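Local coordinates for protein fructosyl amine:oxygen oxidoreductase (Neosartorya fumigata, PDB 4WCT) that probably oxidises fructosyl amines (Amadori products) with a bound FAD and molecular oxygen, and so acts as a deglycating enzyme, at residues R198-G202 against S203-N207; H326-P329 against L330-A334; P394-G397 against G398-D402; N190-R194 against L195-F199; Q445-E449 against D450-K454. All blocks are in the same frame, centred on the assembly; numbering follows the deposited sequence.

Interaction 1: R198-G202 against S203-N207; sequences RFVTG and SPEGN. With FAD (flavin-adenine dinucleotide), chain C.
Val200 and Glu205 meet at an angle where strand 198-201 runs out into a turn. The touching branch of the valine is CG1, anti to the backbone N (chi1 178°). It lies 3.6 Å from Glu205 O, and the glutamate CG crosses it at a slant. Glu205 holds CG between its own backbone N and carbonyl carbon, and it bends again at chi2 (-88°). This fold brings the carboxylate back over the glycine, with OE2 at 3.4 Å from Gly202 CA. The approach is a packing contact.

The polar link is made by the backbone. Gly206 N donates to Gly202 O at 2.7 Å. Gly206 CA also sits 3.6 Å from Val200 O, in a CA-H...O contact, so the backbone at Gly206 lies close against the strand. Gly202 has backbone angles (phi 142°) that suit glycine. A cis peptide bond precedes Pro204, and a type I beta turn runs from Pro204 to Asn207. Ser203 OG turns elsewhere and bonds to Pro57 O.

Gly206 and Asn207 belong to the FAD pocket, and Asn207 OD1 is 3.7 Å from FAD N6A. The two parts are thus joined by a backbone bond and not by a polar side-chain bond, while the glutamate adds mainly packing.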
# COMPACT_ATOMS: atom_id res chain seq x y z
N ARG A 198 -2.68 -12.72 20.28
CA ARG A 198 -2.52 -14.06 19.78
C ARG A 198 -2.65 -14.08 18.25
O ARG A 198 -3.50 -13.42 17.70
CB ARG A 198 -3.60 -14.96 20.38
CG ARG A 198 -3.64 -16.34 19.74
CD ARG A 198 -4.16 -17.42 20.69
NE ARG A 198 -4.91 -18.46 19.98
CZ ARG A 198 -6.23 -18.42 19.79
NH1 ARG A 198 -6.94 -17.37 20.21
NH2 ARG A 198 -6.84 -19.43 19.16
N PHE A 199 -1.65 -14.65 17.61
CA PHE A 199 -1.58 -14.74 16.14
C PHE A 199 -1.73 -16.19 15.73
O PHE A 199 -1.01 -17.06 16.22
CB PHE A 199 -0.24 -14.17 15.63
CG PHE A 199 -0.17 -12.67 15.66
CD1 PHE A 199 0.28 -12.01 16.79
CD2 PHE A 199 -0.44 -11.93 14.53
CE1 PHE A 199 0.30 -10.63 16.83
CE2 PHE A 199 -0.33 -10.55 14.54
CZ PHE A 199 0.07 -9.90 15.68
N VAL A 200 -2.73 -16.46 14.91
CA VAL A 200 -2.92 -17.77 14.29
C VAL A 200 -2.70 -17.66 12.78
O VAL A 200 -3.53 -17.07 12.06
CB VAL A 200 -4.34 -18.26 14.55
CG1 VAL A 200 -4.59 -19.61 13.86
CG2 VAL A 200 -4.61 -18.33 16.04
N THR A 201 -1.50 -18.03 12.36
CA THR A 201 -0.99 -17.66 11.04
C THR A 201 -0.38 -18.88 10.37
O THR A 201 0.66 -19.37 10.78
CB THR A 201 0.08 -16.53 11.13
OG1 THR A 201 1.22 -16.97 11.88
CG2 THR A 201 -0.49 -15.29 11.74
N GLY A 202 -0.90 -19.24 9.22
CA GLY A 202 -0.61 -20.49 8.59
C GLY A 202 -1.88 -20.99 7.95
O GLY A 202 -2.98 -20.46 8.23
N SER A 203 -1.73 -21.84 6.96
CA SER A 203 -2.90 -22.42 6.29
C SER A 203 -2.93 -23.91 6.63
O SER A 203 -1.90 -24.56 6.56
CB SER A 203 -2.81 -22.20 4.79
OG SER A 203 -2.90 -20.81 4.50
N PRO A 204 -4.11 -24.46 6.91
CA PRO A 204 -5.42 -23.88 6.81
C PRO A 204 -5.87 -23.08 8.01
O PRO A 204 -6.92 -22.44 7.96
CB PRO A 204 -6.33 -25.09 6.64
CG PRO A 204 -5.62 -26.19 7.36
CD PRO A 204 -4.18 -25.94 7.07
N GLU A 205 -5.10 -23.11 9.09
CA GLU A 205 -5.64 -22.67 10.39
C GLU A 205 -5.96 -21.19 10.50
O GLU A 205 -6.82 -20.81 11.26
CB GLU A 205 -4.73 -23.14 11.54
CG GLU A 205 -3.33 -22.54 11.53
CD GLU A 205 -2.33 -23.35 10.70
OE1 GLU A 205 -2.73 -24.31 9.98
OE2 GLU A 205 -1.11 -23.05 10.81
N GLY A 206 -5.25 -20.34 9.72
CA GLY A 206 -5.52 -18.91 9.72
C GLY A 206 -6.09 -18.41 8.42
O GLY A 206 -6.24 -17.22 8.23
N ASN A 207 -6.42 -19.34 7.53
CA ASN A 207 -6.98 -18.96 6.23
C ASN A 207 -8.48 -18.81 6.34
O ASN A 207 -9.23 -19.79 6.31
CB ASN A 207 -6.62 -20.03 5.21
CG ASN A 207 -7.08 -19.68 3.82
OD1 ASN A 207 -7.38 -18.51 3.53
ND2 ASN A 207 -7.07 -20.67 2.94
PA FAD C . -1.64 -6.08 3.11
O1A FAD C . -0.42 -5.41 3.65
O2A FAD C . -1.64 -6.68 1.74
O5B FAD C . -2.04 -7.18 4.16
C5B FAD C . -3.18 -8.01 3.93
C4B FAD C . -3.02 -9.28 4.76
O4B FAD C . -4.26 -10.04 4.72
C3B FAD C . -1.90 -10.21 4.29
O3B FAD C . -0.96 -10.50 5.33
C2B FAD C . -2.65 -11.47 3.84
O2B FAD C . -1.92 -12.68 3.95
C1B FAD C . -3.91 -11.41 4.70
N9A FAD C . -5.02 -12.18 4.10
C8A FAD C . -5.33 -12.31 2.80
N7A FAD C . -6.38 -13.16 2.64
C5A FAD C . -6.79 -13.49 3.90
C6A FAD C . -7.79 -14.39 4.44
N6A FAD C . -8.63 -15.05 3.63
N1A FAD C . -7.81 -14.54 5.79
C2A FAD C . -7.00 -13.87 6.62
N3A FAD C . -6.03 -13.06 6.18
C4A FAD C . -5.89 -12.86 4.85
N1 FAD C . 1.78 2.51 -0.18
C2 FAD C . 2.49 3.59 0.30
O2 FAD C . 2.04 4.16 1.30
N3 FAD C . 3.67 3.95 -0.21
C4 FAD C . 4.17 3.37 -1.32
O4 FAD C . 5.27 3.68 -1.85
C4X FAD C . 3.46 2.23 -1.90
N5 FAD C . 3.95 1.60 -3.01
C5X FAD C . 3.39 0.40 -3.36
C6 FAD C . 3.99 -0.40 -4.33
C7 FAD C . 3.36 -1.56 -4.75
C7M FAD C . 4.05 -2.43 -5.74
C8 FAD C . 2.10 -1.96 -4.12
C8M FAD C . 1.39 -3.22 -4.49
C9 FAD C . 1.56 -1.23 -3.09
C9A FAD C . 2.13 -0.03 -2.72
N10 FAD C . 1.53 0.76 -1.74
C10 FAD C . 2.24 1.85 -1.25
C1' FAD C . 0.25 0.47 -1.09
C2' FAD C . 0.41 -0.27 0.22
O2' FAD C . 1.31 -1.35 -0.01
C3' FAD C . -0.97 -0.80 0.65
O3' FAD C . -1.94 0.25 0.55
C4' FAD C . -0.94 -1.36 2.08
O4' FAD C . 0.22 -2.17 2.25
C5' FAD C . -2.19 -2.22 2.26
O5' FAD C . -2.20 -2.71 3.60
P FAD C . -3.28 -3.83 4.02
O1P FAD C . -3.03 -4.18 5.47
O2P FAD C . -4.63 -3.33 3.57
O3P FAD C . -2.88 -5.08 3.09

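Interaction 2: H326-P329 against L330-A334; sequences HQIP and LEAEA
This is the N-terminal cap of helix 330-343, with Pro329 at the N-cap position. Its carbonyl oxygen takes two bonds from the first turn. Glu333 N donates to Pro329 O at 3.1 Å, in a fairly straight bond that arrives nearly along the C=O axis. Ala332 N reaches the same Pro329 O at 2.8 Å, but from above the carbonyl plane and with a more bent N-H...O angle of 137°.

Side chains pack about the cap. Ala332 CB lies 3.3 Å from Pro329 O and faces the CD1 methyl of Ile328 at 4.1 Å. Ile328 carries CG1 between its backbone N and carbonyl carbon (chi1 62°). From there the extended end (chi2 -180°) brings CD1 to 3.7 Å from Glu333 N. On the proline ring, CB is met by Glu331 OE2 at 3.4 Å, with the two side chains at a slant. That oxygen is hydrogen-bonded to Tyr305 OH, and Glu333 OE2 pairs with Arg337 further along the helix.

Ile328 and Ala332 both pack on Thr258 of strand 253-263. Two amides of the first turn thus share one buried residue's carbonyl, with apolar groups beside it. Glu331 and Glu333 lie near the helix N-terminus, where the helix dipole would probably favour their negative charge.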
# COMPACT_ATOMS: atom_id res chain seq x y z
N HIS A 326 5.94 -14.58 -7.95
CA HIS A 326 7.27 -14.01 -7.86
C HIS A 326 7.96 -13.89 -9.22
O HIS A 326 9.06 -14.40 -9.42
CB HIS A 326 8.12 -14.81 -6.89
CG HIS A 326 7.77 -14.54 -5.46
ND1 HIS A 326 8.61 -14.90 -4.43
CD2 HIS A 326 6.85 -13.70 -4.92
CE1 HIS A 326 8.13 -14.40 -3.29
NE2 HIS A 326 7.02 -13.74 -3.56
N GLN A 327 7.20 -13.38 -10.17
CA GLN A 327 7.72 -12.88 -11.45
C GLN A 327 6.87 -11.66 -11.80
O GLN A 327 5.85 -11.42 -11.17
CB GLN A 327 7.55 -13.93 -12.57
CG GLN A 327 8.23 -15.29 -12.37
CD GLN A 327 9.74 -15.27 -12.23
OE1 GLN A 327 10.42 -14.29 -12.53
NE2 GLN A 327 10.29 -16.41 -11.78
N ILE A 328 7.25 -10.93 -12.85
CA ILE A 328 6.42 -9.87 -13.39
C ILE A 328 6.30 -10.03 -14.90
O ILE A 328 7.11 -10.76 -15.51
CB ILE A 328 6.95 -8.43 -13.07
CG1 ILE A 328 8.33 -8.20 -13.68
CG2 ILE A 328 6.89 -8.20 -11.55
CD1 ILE A 328 8.90 -6.83 -13.39
N PRO A 329 5.25 -9.43 -15.48
CA PRO A 329 5.20 -9.54 -16.93
C PRO A 329 6.45 -8.96 -17.59
O PRO A 329 7.00 -7.95 -17.14
CB PRO A 329 3.93 -8.77 -17.31
CG PRO A 329 3.06 -8.89 -16.09
CD PRO A 329 4.04 -8.77 -14.95
N LEU A 330 6.85 -9.55 -18.70
CA LEU A 330 8.00 -9.06 -19.45
C LEU A 330 7.82 -7.59 -19.81
O LEU A 330 8.82 -6.85 -19.93
CB LEU A 330 8.22 -9.91 -20.69
CG LEU A 330 8.71 -11.34 -20.41
CD1 LEU A 330 8.70 -12.15 -21.69
CD2 LEU A 330 10.09 -11.35 -19.78
N GLU A 331 6.59 -7.19 -20.15
CA GLU A 331 6.35 -5.78 -20.50
C GLU A 331 6.61 -4.84 -19.30
O GLU A 331 6.99 -3.68 -19.50
CB GLU A 331 4.94 -5.58 -21.10
CG GLU A 331 3.85 -5.71 -20.05
CD GLU A 331 2.63 -6.49 -20.44
OE1 GLU A 331 2.12 -6.38 -21.60
OE2 GLU A 331 1.97 -6.96 -19.49
N ALA A 332 6.49 -5.36 -18.09
CA ALA A 332 6.72 -4.54 -16.89
C ALA A 332 8.23 -4.44 -16.65
O ALA A 332 8.74 -3.34 -16.38
CB ALA A 332 6.02 -5.11 -15.68
N GLU A 333 8.95 -5.54 -16.83
CA GLU A 333 10.41 -5.49 -16.82
C GLU A 333 10.94 -4.46 -17.83
O GLU A 333 11.80 -3.63 -17.50
CB GLU A 333 11.02 -6.85 -17.10
CG GLU A 333 12.54 -6.78 -17.28
CD GLU A 333 13.17 -8.09 -17.72
OE1 GLU A 333 12.46 -8.99 -18.24
OE2 GLU A 333 14.42 -8.16 -17.66
N ALA A 334 10.35 -4.43 -19.03
CA ALA A 334 10.82 -3.50 -20.06
C ALA A 334 10.57 -2.05 -19.65
O ALA A 334 11.42 -1.19 -19.91
CB ALA A 334 10.18 -3.82 -21.40

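Interaction 3: P394-G397 against G398-D402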
# COMPACT_ATOMS: atom_id res chain seq x y z
N PRO A 394 2.29 3.23 11.01
CA PRO A 394 2.45 3.45 12.46
C PRO A 394 1.13 3.84 13.15
O PRO A 394 0.96 3.54 14.33
CB PRO A 394 3.42 4.63 12.53
CG PRO A 394 4.13 4.64 11.21
CD PRO A 394 3.08 4.18 10.22
N THR A 395 0.22 4.48 12.42
CA THR A 395 -0.92 5.17 13.01
C THR A 395 -2.26 4.62 12.53
O THR A 395 -3.27 4.89 13.13
CB THR A 395 -0.86 6.69 12.70
OG1 THR A 395 -0.40 6.88 11.33
CG2 THR A 395 0.08 7.36 13.65
N ILE A 396 -2.25 3.84 11.45
CA ILE A 396 -3.53 3.40 10.89
C ILE A 396 -4.32 2.52 11.88
O ILE A 396 -5.55 2.66 12.01
CB ILE A 396 -3.35 2.71 9.53
CG1 ILE A 396 -4.70 2.64 8.78
CG2 ILE A 396 -2.72 1.35 9.73
CD1 ILE A 396 -5.13 3.94 8.17
N GLY A 397 -3.62 1.74 12.68
CA GLY A 397 -4.26 0.98 13.73
C GLY A 397 -4.94 1.84 14.77
O GLY A 397 -5.91 1.41 15.38
N GLY A 398 -4.43 3.06 15.02
CA GLY A 398 -5.13 3.95 15.96
C GLY A 398 -6.43 4.47 15.39
O GLY A 398 -7.40 4.65 16.12
N PHE A 399 -6.40 4.89 14.13
CA PHE A 399 -7.64 5.27 13.45
C PHE A 399 -8.62 4.12 13.39
O PHE A 399 -9.83 4.31 13.66
CB PHE A 399 -7.35 5.78 12.03
CG PHE A 399 -6.64 7.07 12.01
CD1 PHE A 399 -7.32 8.26 12.27
CD2 PHE A 399 -5.28 7.12 11.73
CE1 PHE A 399 -6.64 9.48 12.26
CE2 PHE A 399 -4.61 8.33 11.72
CZ PHE A 399 -5.30 9.51 11.92
N ILE A 400 -8.12 2.91 13.11
CA ILE A 400 -9.00 1.73 13.07
C ILE A 400 -9.59 1.42 14.48
O ILE A 400 -10.80 1.19 14.61
CB ILE A 400 -8.26 0.51 12.50
CG1 ILE A 400 -7.93 0.73 11.00
CG2 ILE A 400 -9.08 -0.76 12.69
CD1 ILE A 400 -6.81 -0.12 10.47
N ALA A 401 -8.75 1.46 15.51
CA ALA A 401 -9.24 1.29 16.89
C ALA A 401 -10.26 2.38 17.28
O ALA A 401 -11.27 2.09 17.97
CB ALA A 401 -8.08 1.25 17.86
N ASP A 402 -10.03 3.60 16.82
CA ASP A 402 -10.95 4.70 17.08
C ASP A 402 -12.32 4.42 16.43
O ASP A 402 -13.37 4.65 17.02
CB ASP A 402 -10.43 6.04 16.52
CG ASP A 402 -9.35 6.69 17.38
OD1 ASP A 402 -9.04 6.22 18.52
OD2 ASP A 402 -8.76 7.68 16.89
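Thr395 O meets two amides of the following turn. Phe399 N donates to Thr395 O at 3.3 Å, almost straight, and Gly398 N makes a weak i to i+3 bond to the same oxygen. The next amide, Ile400 N, gives a shorter bond to Ile396 O, 2.8 Å long. Ala401 N does the same for Gly397 O, also at 2.8 Å. Asp402 N is taken by Gly398 O. The amides of Phe399, Ile400, Ala401 and Asp402 thus follow the regular i to i+4 pattern of an alpha helix.

Several remaining polar groups have partners beyond the segments. Pro394 O accepts from His43 NE2. Gly397 N is bonded to Ser39 OG, and Asp402 OD1 makes a salt bridge with Arg47. Thr395 OG1 has a weak bond to Gln392 O.

Side chains pack round the carbonyls. Ile400 sets CG1 anti to its carbonyl carbon (chi1 -67°), and this carbon lies 3.2 Å from Ile396 O. Its CD1 then meets Ile396 CG1 at 3.9 Å, the two chains slanting across each other. Phe399 CD2 lies 3.3 Å from Thr395 O, and Ile396 CA is at the ring edge.

Helix 393-404 packs against two helices and a strand. Ile396 and Ile400 face helix 35-46, which is probably part of a GxGxxG-type FAD-binding motif. Ile400 also touches strand 379-383, and Thr395 rests on helix 86-102.

Interaction 4: N190-R194 against L195-F199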
# COMPACT_ATOMS: atom_id res chain seq x y z
N ASN A 190 5.98 -8.25 16.29
CA ASN A 190 6.76 -8.70 17.45
C ASN A 190 6.27 -8.02 18.71
O ASN A 190 6.11 -8.66 19.77
CB ASN A 190 8.24 -8.39 17.26
CG ASN A 190 8.93 -9.35 16.32
OD1 ASN A 190 8.40 -10.43 16.04
ND2 ASN A 190 10.08 -8.98 15.81
N GLU A 191 5.99 -6.73 18.61
CA GLU A 191 5.57 -5.98 19.79
C GLU A 191 4.14 -6.30 20.19
O GLU A 191 3.84 -6.49 21.39
CB GLU A 191 5.78 -4.49 19.57
CG GLU A 191 5.34 -3.65 20.75
CD GLU A 191 6.26 -3.75 21.95
OE1 GLU A 191 7.20 -4.59 21.94
OE2 GLU A 191 6.06 -2.92 22.86
N ALA A 192 3.23 -6.44 19.22
CA ALA A 192 1.87 -6.87 19.56
C ALA A 192 1.90 -8.23 20.25
O ALA A 192 1.20 -8.46 21.26
CB ALA A 192 0.98 -6.92 18.30
N LYS A 193 2.74 -9.14 19.78
CA LYS A 193 2.80 -10.47 20.37
C LYS A 193 3.44 -10.44 21.76
O LYS A 193 3.06 -11.20 22.66
CB LYS A 193 3.54 -11.42 19.44
CG LYS A 193 3.90 -12.76 20.05
CD LYS A 193 4.31 -13.75 18.96
CE LYS A 193 4.34 -15.18 19.47
NZ LYS A 193 4.81 -16.07 18.39
N ARG A 194 4.42 -9.56 21.94
CA ARG A 194 5.03 -9.37 23.27
C ARG A 194 3.99 -8.87 24.27
O ARG A 194 4.00 -9.26 25.46
CB ARG A 194 6.22 -8.41 23.19
CG ARG A 194 7.00 -8.30 24.47
CD ARG A 194 8.15 -7.28 24.36
NE ARG A 194 7.66 -5.92 24.42
CZ ARG A 194 7.74 -5.12 25.47
NH1 ARG A 194 8.27 -5.56 26.61
NH2 ARG A 194 7.39 -3.84 25.34
N LEU A 195 3.09 -8.00 23.81
CA LEU A 195 2.07 -7.40 24.65
C LEU A 195 0.85 -8.27 24.84
O LEU A 195 -0.12 -7.85 25.48
CB LEU A 195 1.67 -6.03 24.11
CG LEU A 195 2.76 -4.99 24.10
CD1 LEU A 195 2.27 -3.68 23.51
CD2 LEU A 195 3.29 -4.74 25.51
N GLY A 196 0.83 -9.40 24.15
CA GLY A 196 -0.14 -10.48 24.44
C GLY A 196 -1.17 -10.82 23.38
O GLY A 196 -2.07 -11.67 23.61
N VAL A 197 -1.05 -10.20 22.20
CA VAL A 197 -1.97 -10.56 21.09
C VAL A 197 -1.64 -11.96 20.63
O VAL A 197 -0.48 -12.33 20.54
CB VAL A 197 -1.82 -9.54 19.93
CG1 VAL A 197 -2.65 -9.98 18.72
CG2 VAL A 197 -2.21 -8.16 20.46
N ARG A 198 -2.68 -12.72 20.28
CA ARG A 198 -2.52 -14.06 19.78
C ARG A 198 -2.65 -14.08 18.25
O ARG A 198 -3.50 -13.42 17.70
CB ARG A 198 -3.60 -14.96 20.38
CG ARG A 198 -3.64 -16.34 19.74
CD ARG A 198 -4.16 -17.42 20.69
NE ARG A 198 -4.91 -18.46 19.98
CZ ARG A 198 -6.23 -18.42 19.79
NH1 ARG A 198 -6.94 -17.37 20.21
NH2 ARG A 198 -6.84 -19.43 19.16
N PHE A 199 -1.65 -14.65 17.61
CA PHE A 199 -1.58 -14.74 16.14
C PHE A 199 -1.73 -16.19 15.73
O PHE A 199 -1.01 -17.06 16.22
CB PHE A 199 -0.24 -14.17 15.63
CG PHE A 199 -0.17 -12.67 15.66
CD1 PHE A 199 0.28 -12.01 16.79
CD2 PHE A 199 -0.44 -11.93 14.53
CE1 PHE A 199 0.30 -10.63 16.83
CE2 PHE A 199 -0.33 -10.55 14.54
CZ PHE A 199 0.07 -9.90 15.68
O HOH W 1 1.13 -13.13 22.62
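Ala192 O is shared by the amides that end helix 181-194 in a Schellman motif, with Gly196 at positive phi (115°). Among the backbone bonds, Val197 N to Ala192 O is 3.0 Å and nearly straight. Leu195 N donates to Glu191 O at 2.9 Å, while Gly196 N makes weak bonds to Ala192 O and Lys193 O.

Apolar contacts come next. Ala192 CB touches Val197 CG2 at 4.0 Å and meets the edge of the Phe199 ring at CE1. Phe199 in turn stands edge-to-face with Phe189, and Val197 reaches Ala45 of helix 35-46.

The charged contact is a salt bridge. Arg194 holds Glu191 side-on, NE to OE1 at 2.9 Å and NH2 to OE2 at 3.0 Å. OE1 is met from above the carboxylate plane and OE2 on its syn side. The bend at chi3 (76°) turns the guanidinium to the carboxylate, which lies at its edge and in its plane. Leu195 CD2 sits over one guanidinium face, and its CD1 approaches Glu191 OE2.

The chain then enters strand 198-201, which pairs with strand 52-56. A water joins the last helical turn to the chain beyond it, donating to Lys193 O and Val197 O at 2.7 Å each.

Interaction 5: Q445-E449 against D450-K454; sequences QQVGE and DQWTK
A water is gripped by Glu449 O, Trp452 N and, weakly, Lys454 NZ. It donates to Glu449 O at 2.9 Å and accepts from Trp452 N at 3.0 Å. Lys454 NZ is also held by two backbone carbonyls. The shorter bond runs from Lys454 NZ to Trp452 O at 2.8 Å, nearly in line with the carbonyl. The second, from Lys454 NZ to Asp450 O, is 3.1 Å and comes from above the carbonyl plane, 52° out of it. The bend at chi4 (89°) curls the lysine end back towards these carbonyls.

A second water spans the two segments. It donates to Val447 O and accepts from Trp452 NE1, 2.8 Å in each case, and lies in the plane of the indole at its edge. Beside this bridge Val447 packs by its CG1 branch. That methyl is 3.7 Å from Trp452 NE1, and the valine crosses the tryptophan side chain at about a right angle. Glu449 O lies at the edge of the same indole, near CD1.

The indole is further covered by Lys325, in a cation-pi contact, and by Pro329. Thr453 bonds through OG1 to Gln327. Gln451 N closes the backbone on Gly448 O at 3.0 Å. This is the bond of a type I beta turn from Gly448 to Gln451. The turn lies at the surface in the loop after strand 442-443, and its tryptophan is directed inward against the loop before helix 330-343.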
# COMPACT_ATOMS: atom_id res chain seq x y z
N GLN A 445 -5.49 -11.87 -17.35
CA GLN A 445 -6.06 -12.94 -18.18
C GLN A 445 -5.61 -12.79 -19.63
O GLN A 445 -5.78 -13.73 -20.40
CB GLN A 445 -7.58 -12.93 -18.09
CG GLN A 445 -8.11 -13.34 -16.73
CD GLN A 445 -7.88 -14.81 -16.42
OE1 GLN A 445 -8.26 -15.68 -17.22
NE2 GLN A 445 -7.14 -15.09 -15.35
N GLN A 446 -5.10 -11.62 -20.00
CA GLN A 446 -4.56 -11.39 -21.34
C GLN A 446 -3.04 -11.42 -21.39
O GLN A 446 -2.44 -11.14 -22.43
CB GLN A 446 -5.08 -10.06 -21.88
CG GLN A 446 -6.59 -10.05 -22.04
CD GLN A 446 -7.15 -8.71 -22.51
OE1 GLN A 446 -6.69 -7.64 -22.09
NE2 GLN A 446 -8.18 -8.77 -23.33
N VAL A 447 -2.41 -11.87 -20.30
CA VAL A 447 -0.95 -12.01 -20.25
C VAL A 447 -0.65 -13.47 -20.49
O VAL A 447 -1.10 -14.32 -19.76
CB VAL A 447 -0.33 -11.51 -18.91
CG1 VAL A 447 1.17 -11.69 -18.91
CG2 VAL A 447 -0.67 -10.04 -18.69
N GLY A 448 0.14 -13.75 -21.53
CA GLY A 448 0.46 -15.13 -21.87
C GLY A 448 1.23 -15.83 -20.76
O GLY A 448 2.05 -15.23 -20.09
N GLU A 449 1.12 -17.15 -20.72
CA GLU A 449 1.89 -17.94 -19.77
C GLU A 449 3.39 -17.78 -19.95
O GLU A 449 4.14 -17.87 -18.99
CB GLU A 449 1.51 -19.43 -19.86
CG GLU A 449 0.21 -19.76 -19.14
CD GLU A 449 -0.48 -20.99 -19.70
OE1 GLU A 449 -0.00 -22.12 -19.44
OE2 GLU A 449 -1.53 -20.84 -20.38
N ASP A 450 3.83 -17.52 -21.18
CA ASP A 450 5.24 -17.42 -21.48
C ASP A 450 5.72 -15.97 -21.52
O ASP A 450 6.84 -15.69 -21.92
CB ASP A 450 5.55 -18.09 -22.82
CG ASP A 450 4.81 -17.46 -23.97
OD1 ASP A 450 3.97 -16.56 -23.76
OD2 ASP A 450 4.92 -18.01 -25.08
N GLN A 451 4.90 -15.06 -20.99
CA GLN A 451 5.10 -13.63 -21.08
C GLN A 451 5.59 -13.05 -19.74
O GLN A 451 5.41 -11.86 -19.50
CB GLN A 451 3.77 -12.98 -21.46
CG GLN A 451 3.77 -11.46 -21.60
CD GLN A 451 4.65 -10.98 -22.71
OE1 GLN A 451 5.05 -11.76 -23.58
NE2 GLN A 451 5.01 -9.69 -22.68
N TRP A 452 6.17 -13.88 -18.88
CA TRP A 452 6.63 -13.44 -17.55
C TRP A 452 8.15 -13.54 -17.47
O TRP A 452 8.78 -14.32 -18.20
CB TRP A 452 5.99 -14.31 -16.48
CG TRP A 452 4.54 -14.16 -16.36
CD1 TRP A 452 3.59 -14.75 -17.15
CD2 TRP A 452 3.84 -13.38 -15.39
NE1 TRP A 452 2.34 -14.42 -16.70
CE2 TRP A 452 2.46 -13.58 -15.62
CE3 TRP A 452 4.23 -12.64 -14.28
CZ2 TRP A 452 1.48 -13.02 -14.79
CZ3 TRP A 452 3.27 -12.10 -13.47
CH2 TRP A 452 1.91 -12.29 -13.72
N THR A 453 8.75 -12.79 -16.54
CA THR A 453 10.14 -13.01 -16.18
C THR A 453 10.33 -14.46 -15.71
O THR A 453 9.36 -15.15 -15.33
CB THR A 453 10.62 -12.01 -15.10
OG1 THR A 453 9.78 -12.07 -13.95
CG2 THR A 453 10.60 -10.58 -15.65
N LYS A 454 11.58 -14.90 -15.79
CA LYS A 454 11.96 -16.28 -15.50
C LYS A 454 13.14 -16.29 -14.55
O LYS A 454 14.01 -17.16 -14.60
CB LYS A 454 12.23 -17.03 -16.82
CG LYS A 454 10.94 -17.20 -17.62
CD LYS A 454 11.19 -17.40 -19.12
CE LYS A 454 9.86 -17.37 -19.90
NZ LYS A 454 9.45 -15.99 -20.34
O HOH W 2 -0.14 -15.56 -17.46
O HOH W 3 6.85 -16.78 -18.63

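Overall arrangement
Along the chain the order is interaction 4, 1, 2, 3 and 5. Interactions 4 and 1 overlap at Arg198 and Phe199. They lie at the two ends of strand 198-201, an outermost strand of the six-stranded sheet, with centres about 14 Å apart. Interaction 3 is about 16 Å from interaction 4 between centres, and both pack on helix 35-46. Interactions 2 and 5 form a separate pair, with centres about 8 Å apart. They touch directly: Ile328 O is 2.8 Å from Thr453 N. The centres of interactions 2 and 3 are about 35 Å apart, on opposite sides of the chain's centre. A C-terminal loop is thus joined to helix 330-343, away from the adenine end of the FAD.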